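Local coordinates for protein carboxylesterase (Est-2) (Archaeoglobus fulgidus, PDB 5FRD) that probably hydrolyses carboxylic esters as a member of the alpha/beta hydrolase family and binds a coenzyme A molecule near its active site, at residues Lys23-His28 with Tyr47-Pro52; Val38-Ala43 with Glu237-Leu242. All blocks are in the same frame, centred on the assembly; numbering follows the deposited sequence. Where two conformers were deposited one is given.

Interaction 1 of 2, residues Lys23-His28 with Tyr47-Pro52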
# COMPACT_ATOMS: atom_id res chain seq x y z
N LYS A 23 -4.41 -2.77 -16.00
CA LYS A 23 -3.89 -3.89 -15.21
C LYS A 23 -2.99 -3.38 -14.08
O LYS A 23 -1.79 -3.60 -14.06
CB LYS A 23 -3.14 -4.88 -16.11
CG LYS A 23 -3.98 -5.39 -17.28
CD LYS A 23 -5.16 -6.19 -16.81
CE LYS A 23 -5.90 -6.85 -17.96
NZ LYS A 23 -6.99 -7.72 -17.49
N VAL A 24 -3.65 -2.67 -13.14
CA VAL A 24 -3.02 -2.05 -11.98
C VAL A 24 -3.92 -2.36 -10.79
O VAL A 24 -5.14 -2.20 -10.89
CB VAL A 24 -2.83 -0.53 -12.14
CG1 VAL A 24 -2.04 0.04 -10.95
CG2 VAL A 24 -2.10 -0.20 -13.42
N PHE A 25 -3.31 -2.83 -9.70
CA PHE A 25 -4.02 -3.27 -8.51
C PHE A 25 -3.38 -2.64 -7.28
O PHE A 25 -2.19 -2.89 -7.00
CB PHE A 25 -3.98 -4.81 -8.43
CG PHE A 25 -4.92 -5.38 -7.39
CD1 PHE A 25 -6.24 -5.68 -7.71
CD2 PHE A 25 -4.48 -5.62 -6.12
CE1 PHE A 25 -7.08 -6.20 -6.75
CE2 PHE A 25 -5.34 -6.16 -5.17
CZ PHE A 25 -6.62 -6.44 -5.51
N TYR A 26 -4.16 -1.82 -6.54
CA TYR A 26 -3.62 -1.04 -5.44
C TYR A 26 -4.04 -1.60 -4.11
O TYR A 26 -5.21 -1.94 -3.93
CB TYR A 26 -4.13 0.41 -5.50
CG TYR A 26 -3.96 1.15 -6.80
CD1 TYR A 26 -4.91 1.05 -7.79
CD2 TYR A 26 -2.89 2.01 -7.03
CE1 TYR A 26 -4.81 1.76 -8.97
CE2 TYR A 26 -2.76 2.69 -8.23
CZ TYR A 26 -3.71 2.56 -9.20
OH TYR A 26 -3.59 3.27 -10.39
N ILE A 27 -3.11 -1.59 -3.15
CA ILE A 27 -3.33 -2.11 -1.81
C ILE A 27 -2.94 -1.03 -0.77
O ILE A 27 -1.78 -0.62 -0.67
CB ILE A 27 -2.52 -3.39 -1.51
CG1 ILE A 27 -2.66 -4.38 -2.67
CG2 ILE A 27 -3.02 -3.99 -0.21
CD1 ILE A 27 -1.85 -5.64 -2.51
N HIS A 28 -3.95 -0.58 -0.04
CA HIS A 28 -3.85 0.49 0.96
C HIS A 28 -3.10 0.11 2.22
O HIS A 28 -2.77 -1.06 2.46
CB HIS A 28 -5.25 0.99 1.34
CG HIS A 28 -6.09 -0.03 2.02
ND1 HIS A 28 -5.95 -0.36 3.35
CD2 HIS A 28 -7.09 -0.82 1.55
CE1 HIS A 28 -6.84 -1.29 3.67
NE2 HIS A 28 -7.51 -1.61 2.59
N TYR A 47 -7.83 -1.10 -10.28
CA TYR A 47 -8.66 -1.49 -9.15
C TYR A 47 -7.93 -1.34 -7.84
O TYR A 47 -6.77 -1.74 -7.74
CB TYR A 47 -9.03 -2.98 -9.27
CG TYR A 47 -10.09 -3.36 -10.25
CD1 TYR A 47 -9.78 -3.46 -11.59
CD2 TYR A 47 -11.39 -3.62 -9.85
CE1 TYR A 47 -10.77 -3.86 -12.53
CE2 TYR A 47 -12.36 -4.03 -10.77
CZ TYR A 47 -12.03 -4.12 -12.07
OH TYR A 47 -12.99 -4.54 -13.00
N ALA A 48 -8.61 -0.81 -6.83
CA ALA A 48 -8.08 -0.70 -5.47
C ALA A 48 -8.94 -1.49 -4.52
O ALA A 48 -10.15 -1.27 -4.45
CB ALA A 48 -8.01 0.76 -5.02
N ILE A 49 -8.32 -2.41 -3.80
CA ILE A 49 -9.06 -3.24 -2.85
C ILE A 49 -9.40 -2.51 -1.56
O ILE A 49 -8.60 -1.72 -1.06
CB ILE A 49 -8.27 -4.52 -2.58
CG1 ILE A 49 -9.12 -5.56 -1.84
CG2 ILE A 49 -6.98 -4.24 -1.83
CD1 ILE A 49 -8.45 -6.93 -1.70
N ASP A 50 -10.57 -2.78 -0.97
CA ASP A 50 -10.77 -2.57 0.47
C ASP A 50 -10.40 -3.88 1.15
O ASP A 50 -11.12 -4.88 0.96
CB ASP A 50 -12.25 -2.28 0.80
CG ASP A 50 -12.72 -0.88 0.50
OD1 ASP A 50 -11.92 0.08 0.53
OD2 ASP A 50 -13.98 -0.71 0.37
N LEU A 51 -9.28 -3.98 1.84
CA LEU A 51 -8.98 -5.23 2.53
C LEU A 51 -10.11 -5.55 3.50
O LEU A 51 -10.75 -4.64 4.05
CB LEU A 51 -7.65 -5.14 3.29
CG LEU A 51 -6.38 -5.09 2.46
CD1 LEU A 51 -5.19 -4.75 3.33
CD2 LEU A 51 -6.14 -6.35 1.66
N PRO A 52 -10.38 -6.85 3.71
CA PRO A 52 -11.34 -7.17 4.77
C PRO A 52 -11.00 -6.40 6.05
O PRO A 52 -9.83 -6.10 6.32
CB PRO A 52 -11.17 -8.67 4.95
CG PRO A 52 -10.74 -9.14 3.59
CD PRO A 52 -9.83 -8.05 3.08
O HOH W 1 -6.35 -0.44 -1.80
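H28 holds its CG between the backbone N and the carbonyl carbon (chi1 65°), while F25 keeps CG anti to its backbone N (chi1 -168°); the histidine ring meets I49 and L51 through CD2 and NE2, the phenylalanine ring meets I49 through CZ. At the histidine, the backbone N of L51 donates to NE2 at 3.1 Å, almost in the ring plane and fairly straight (162° at the hydrogen). CD2 of the same ring lies 3.1 Å from I49 O, so one edge of the imidazole faces two backbone groups. L51 also packs CB, CG and CD1 against NE2 and CE1. An alanine in place of H28 would probably leave L51 N without its acceptor and open a gap beside the leucine side chain. Ahead of the histidine in the chain the two strands pair in parallel: Y47 N bonds V24 O at 3.0 Å, Y26 N bonds Y47 O at 2.9 Å, and I49 N bonds Y26 O at 3.1 Å. Where they diverge, a water donates to Y26 O (2.8 Å) and to I49 O (2.7 Å), and accepts a weak bond from H28 N. F25 CZ meets I49 CB at 3.9 Å, whereas Y26 and A48 touch CB to CB on the opposite face. Strand 83-88 flanks 24-27, strand 12-18 flanks 47-49, and helix 65-79 covers the face of F25, Y47 and I49.

Interaction 2 of 2, residues Val38-Ala43 with Glu237-Leu242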
# COMPACT_ATOMS: atom_id res chain seq x y z
N VAL A 38 -7.81 7.27 -4.65
CA VAL A 38 -8.69 7.97 -5.60
C VAL A 38 -7.96 8.78 -6.67
O VAL A 38 -8.37 8.78 -7.82
CB VAL A 38 -9.76 8.88 -4.94
CG1 VAL A 38 -10.81 8.02 -4.25
CG2 VAL A 38 -9.15 9.92 -4.03
N ASN A 39 -6.88 9.45 -6.30
CA ASN A 39 -6.16 10.27 -7.29
C ASN A 39 -5.46 9.47 -8.36
O ASN A 39 -5.27 9.93 -9.49
CB ASN A 39 -5.13 11.18 -6.61
CG ASN A 39 -5.76 12.12 -5.61
OD1 ASN A 39 -6.51 13.02 -5.98
ND2 ASN A 39 -5.49 11.90 -4.34
N GLN A 40 -5.12 8.21 -8.05
CA GLN A 40 -4.54 7.30 -9.01
C GLN A 40 -5.62 6.59 -9.84
O GLN A 40 -5.49 6.44 -11.06
CB GLN A 40 -3.67 6.24 -8.31
CG GLN A 40 -2.37 6.79 -7.74
CD GLN A 40 -2.58 7.77 -6.59
OE1 GLN A 40 -3.24 7.45 -5.61
NE2 GLN A 40 -1.97 9.01 -6.70
N LEU A 41 -6.71 6.22 -9.18
CA LEU A 41 -7.78 5.51 -9.87
C LEU A 41 -8.37 6.36 -10.97
O LEU A 41 -8.66 5.83 -12.05
CB LEU A 41 -8.86 5.07 -8.89
CG LEU A 41 -8.43 3.95 -7.96
CD1 LEU A 41 -9.36 3.91 -6.77
CD2 LEU A 41 -8.42 2.62 -8.70
N THR A 42 -8.53 7.65 -10.72
CA THR A 42 -9.15 8.57 -11.69
C THR A 42 -8.23 8.91 -12.85
O THR A 42 -8.72 9.17 -13.95
CB THR A 42 -9.67 9.85 -11.02
OG1 THR A 42 -8.58 10.51 -10.36
CG2 THR A 42 -10.80 9.58 -10.07
N ALA A 43 -6.93 8.89 -12.63
CA ALA A 43 -5.97 9.29 -13.66
C ALA A 43 -5.33 8.13 -14.39
O ALA A 43 -5.19 8.17 -15.60
CB ALA A 43 -4.89 10.18 -13.06
N GLU A 237 2.73 14.33 -9.14
CA GLU A 237 4.09 13.82 -9.25
C GLU A 237 4.14 12.31 -9.11
O GLU A 237 4.85 11.64 -9.85
CB GLU A 237 4.96 14.48 -8.19
CG GLU A 237 5.10 16.00 -8.40
CD GLU A 237 4.03 16.87 -7.77
OE1 GLU A 237 2.99 16.42 -7.27
OE2 GLU A 237 4.17 18.13 -7.80
N PHE A 238 3.35 11.80 -8.19
CA PHE A 238 3.24 10.35 -8.02
C PHE A 238 2.73 9.70 -9.29
O PHE A 238 3.32 8.74 -9.78
CB PHE A 238 2.34 10.04 -6.82
CG PHE A 238 2.23 8.55 -6.52
CD1 PHE A 238 1.33 7.77 -7.21
CD2 PHE A 238 3.02 7.96 -5.55
CE1 PHE A 238 1.23 6.40 -6.97
CE2 PHE A 238 2.91 6.61 -5.29
CZ PHE A 238 2.05 5.83 -6.02
N ASN A 239 1.65 10.27 -9.85
CA ASN A 239 1.05 9.70 -11.03
C ASN A 239 1.98 9.76 -12.22
O ASN A 239 2.02 8.85 -13.03
CB ASN A 239 -0.23 10.40 -11.38
CG ASN A 239 -1.38 10.08 -10.43
OD1 ASN A 239 -1.23 9.25 -9.52
ND2 ASN A 239 -2.50 10.74 -10.60
N GLU A 240 2.73 10.85 -12.36
CA GLU A 240 3.66 10.94 -13.47
C GLU A 240 4.73 9.85 -13.41
O GLU A 240 5.08 9.24 -14.43
CB GLU A 240 4.27 12.36 -13.49
CG GLU A 240 5.27 12.63 -14.60
CD GLU A 240 5.82 14.05 -14.54
OE1 GLU A 240 5.10 14.99 -14.13
OE2 GLU A 240 7.01 14.22 -14.90
N ALA A 241 5.27 9.59 -12.22
CA ALA A 241 6.26 8.55 -12.03
C ALA A 241 5.67 7.18 -12.33
O ALA A 241 6.28 6.35 -12.99
CB ALA A 241 6.80 8.56 -10.61
N LEU A 242 4.47 6.93 -11.82
CA LEU A 242 3.82 5.64 -12.04
C LEU A 242 3.52 5.43 -13.51
O LEU A 242 3.78 4.35 -14.01
CB LEU A 242 2.58 5.52 -11.16
CG LEU A 242 1.76 4.22 -11.28
CD1 LEU A 242 2.62 3.01 -11.04
CD2 LEU A 242 0.61 4.25 -10.29
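The first helix of the alpha/beta hydrolase fold, 38-43, is tied to the last, 235-249, through the side-chain amides of Q40 and N239. Q40 NE2 donates to N239 OD1 at 2.9 Å, the acceptor lying close to the glutamine amide plane and the donor moderately tilted from the asparagine carbonyl plane. The two amides are turned 74° against each other. A bend at chi2 (66°) turns CD of the glutamine out of an extended course. Q40 CG itself comes within 3.2 Å of N239 OD1. Through its other arm the N239 amide donates from ND2 to the backbone O of N39, 3.1 Å away and above the carbonyl plane of that residue. With oxygen and nitrogen each engaged by helix 38-43, the asparagine amide is held against flipping. Helix 38-43 is the connection of the beta-alpha-beta unit that leads from strand 24-27 to strand 47-49, so these bonds join an early crossover to the closing helix of the domain. The segment axes run 10.2 Å apart at an angle of 50°, a separation spanned by these polar side chains. F238 adds an apolar flank: its CE1 lies 3.7 Å from Q40 CG, and its CD1 lies 3.6 Å from Q40 NE2. That nitrogen, buried here, has a second acceptor in M231 O. On the solvent-exposed side, A43 CB packs 3.5 Å from N239 ND2.

Overall arrangement
The two contacts are centred 14 Å apart and share one beta-alpha-beta unit. Along the chain their segments alternate: strand 24-27, helix 38-43, strand 47-49, and then, nearly two hundred residues later, helix 235-249. Interaction 1 joins the two strands in the sheet, and interaction 2 fastens the helix between them to the C-terminal helix. They meet where Y26 OH packs on Q40 CB and where L41 rests on Y26 and A48. Two neighbouring interior strands, their connecting helix and the C-terminal helix are thus joined, bringing the end of the chain against an early part of it. Interaction 1 also approaches the probable catalytic centre, since I27 touches the presumed nucleophile elbow; interaction 2 lies away from the coenzyme A site.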